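Local coordinates for sweet protein mabinlin-2 chain B (Capparis masaikai, PDB 2DS2) that forms the larger chain of a heat-stable 2S seed storage albumin that induces a sweet taste, at residues I38-G41 and P42-R46. Residues are numbered along the deposited sequence; the frame is centred on the assembly and turned at random.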
loop_
_atom_site.group_PDB
_atom_site.type_symbol
_atom_site.label_atom_id
_atom_site.label_comp_id
_atom_site.label_asym_id
_atom_site.label_seq_id
_atom_site.Cartn_x
_atom_site.Cartn_y
_atom_site.Cartn_z
ATOM N N ILE B 38 2.224 -10.745 -11.302
ATOM C CA ILE B 38 3.300 -11.704 -11.390
ATOM C C ILE B 38 4.494 -11.047 -10.710
ATOM O O ILE B 38 5.054 -10.069 -11.217
ATOM C CB ILE B 38 3.663 -12.031 -12.857
ATOM C CG1 ILE B 38 2.505 -12.788 -13.517
ATOM C CG2 ILE B 38 4.937 -12.865 -12.903
ATOM C CD1 ILE B 38 2.708 -13.028 -15.004
ATOM N N ILE B 39 4.851 -11.555 -9.535
ATOM C CA ILE B 39 5.994 -11.023 -8.809
ATOM C C ILE B 39 7.136 -11.996 -9.091
ATOM O O ILE B 39 7.191 -13.105 -8.555
ATOM C CB ILE B 39 5.683 -10.910 -7.305
ATOM C CG1 ILE B 39 4.456 -10.007 -7.113
ATOM C CG2 ILE B 39 6.868 -10.314 -6.556
ATOM C CD1 ILE B 39 4.592 -8.620 -7.743
ATOM N N GLN B 40 8.025 -11.553 -9.974
ATOM C CA GLN B 40 9.173 -12.312 -10.461
ATOM C C GLN B 40 10.073 -13.018 -9.462
ATOM O O GLN B 40 10.381 -14.198 -9.633
ATOM C CB GLN B 40 10.019 -11.400 -11.348
ATOM C CG GLN B 40 9.196 -10.728 -12.432
ATOM C CD GLN B 40 10.021 -9.876 -13.368
ATOM O OE1 GLN B 40 11.028 -10.329 -13.917
ATOM N NE2 GLN B 40 9.590 -8.638 -13.570
ATOM N N GLY B 41 10.515 -12.308 -8.433
ATOM C CA GLY B 41 11.391 -12.936 -7.464
ATOM C C GLY B 41 11.510 -12.203 -6.144
ATOM O O GLY B 41 10.724 -11.301 -5.853
ATOM N N PRO B 42 12.500 -12.579 -5.320
ATOM C CA PRO B 42 12.767 -11.987 -4.005
ATOM C C PRO B 42 12.953 -10.469 -4.029
ATOM O O PRO B 42 12.443 -9.764 -3.164
ATOM C CB PRO B 42 14.032 -12.717 -3.554
ATOM C CG PRO B 42 13.897 -14.048 -4.204
ATOM C CD PRO B 42 13.437 -13.684 -5.588
ATOM N N GLN B 43 13.689 -9.974 -5.019
ATOM C CA GLN B 43 13.947 -8.544 -5.146
ATOM C C GLN B 43 12.653 -7.749 -5.352
ATOM O O GLN B 43 12.401 -6.761 -4.653
ATOM C CB GLN B 43 14.909 -8.289 -6.314
ATOM C CG GLN B 43 14.282 -8.421 -7.705
ATOM C CD GLN B 43 13.675 -9.791 -7.972
ATOM O OE1 GLN B 43 12.656 -9.905 -8.659
ATOM N NE2 GLN B 43 14.304 -10.835 -7.445
ATOM N N GLN B 44 11.836 -8.177 -6.311
ATOM C CA GLN B 44 10.574 -7.502 -6.592
ATOM C C GLN B 44 9.621 -7.560 -5.409
ATOM O O GLN B 44 8.915 -6.594 -5.126
ATOM C CB GLN B 44 9.887 -8.122 -7.806
ATOM C CG GLN B 44 10.373 -7.586 -9.131
ATOM C CD GLN B 44 9.346 -7.774 -10.229
ATOM O OE1 GLN B 44 9.526 -7.298 -11.349
ATOM N NE2 GLN B 44 8.260 -8.470 -9.913
ATOM N N LEU B 45 9.590 -8.704 -4.733
ATOM C CA LEU B 45 8.726 -8.869 -3.574
ATOM C C LEU B 45 9.139 -7.850 -2.520
ATOM O O LEU B 45 8.297 -7.212 -1.888
ATOM C CB LEU B 45 8.858 -10.281 -3.001
ATOM C CG LEU B 45 7.964 -10.604 -1.802
ATOM C CD1 LEU B 45 6.510 -10.556 -2.232
ATOM C CD2 LEU B 45 8.309 -11.973 -1.245
ATOM N N ARG B 46 10.445 -7.698 -2.340
ATOM C CA ARG B 46 10.965 -6.753 -1.364
ATOM C C ARG B 46 10.521 -5.330 -1.678
ATOM O O ARG B 46 10.033 -4.622 -0.803
ATOM C CB ARG B 46 12.495 -6.809 -1.335
ATOM C CG ARG B 46 13.139 -5.739 -0.474
ATOM C CD ARG B 46 14.617 -5.601 -0.813
ATOM N NE ARG B 46 14.809 -5.273 -2.225
ATOM C CZ ARG B 46 15.474 -6.034 -3.090
ATOM N NH1 ARG B 46 16.025 -7.177 -2.693
ATOM N NH2 ARG B 46 15.580 -5.654 -4.357
#
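I39 lays its CG2 methyl over the first turn of helix 42-58, 3.7 Å from L45 N and 4.1 Å from L45 CB. The branching at CB sets this up: CG2 stands anti to the backbone N of I39, and CG1 does not. The same methyl reaches Q44 CB at 3.9 Å. I39 and L45 both also pack on L34 of helix 22-36, so this apolar patch joins the turn to the preceding helix.

G41 is the N-cap residue. Its carbonyl oxygen accepts a hydrogen bond from L45 N at 3.0 Å, with an N-H...O angle of 160°. P42 follows as the first residue of the helix. Its ring ties up its own backbone N, which therefore has no N-H to offer at the helix start.

Q43 folds back along the peptide. Its CG sits between the backbone N and the carbonyl carbon (chi1 75°), and a bend at chi2 lays the amide beside G41. Q43 NE2 comes within 3.4 Å of G41 C. Q43 OE1 lies 3.2 Å from G41 N, but the angle is too poor for a hydrogen bond. With an alanine in place of Q43, the amide beside G41 would be gone, and that flank of G41 would probably lose its packing.

Q44 CB points toward the loop, and the extended chain beyond it crosses Q40. The two amide planes are 77° apart, so the groups do not stack. A polar side chain of another protein chain comes close to Q44.

The G41 carbonyl accepts the first i to i+4 bond of the helix. The helix start thus rests on that backbone bond and an apolar contact, while the Q43 amide packs beside G41 without a hydrogen bond to G41 N.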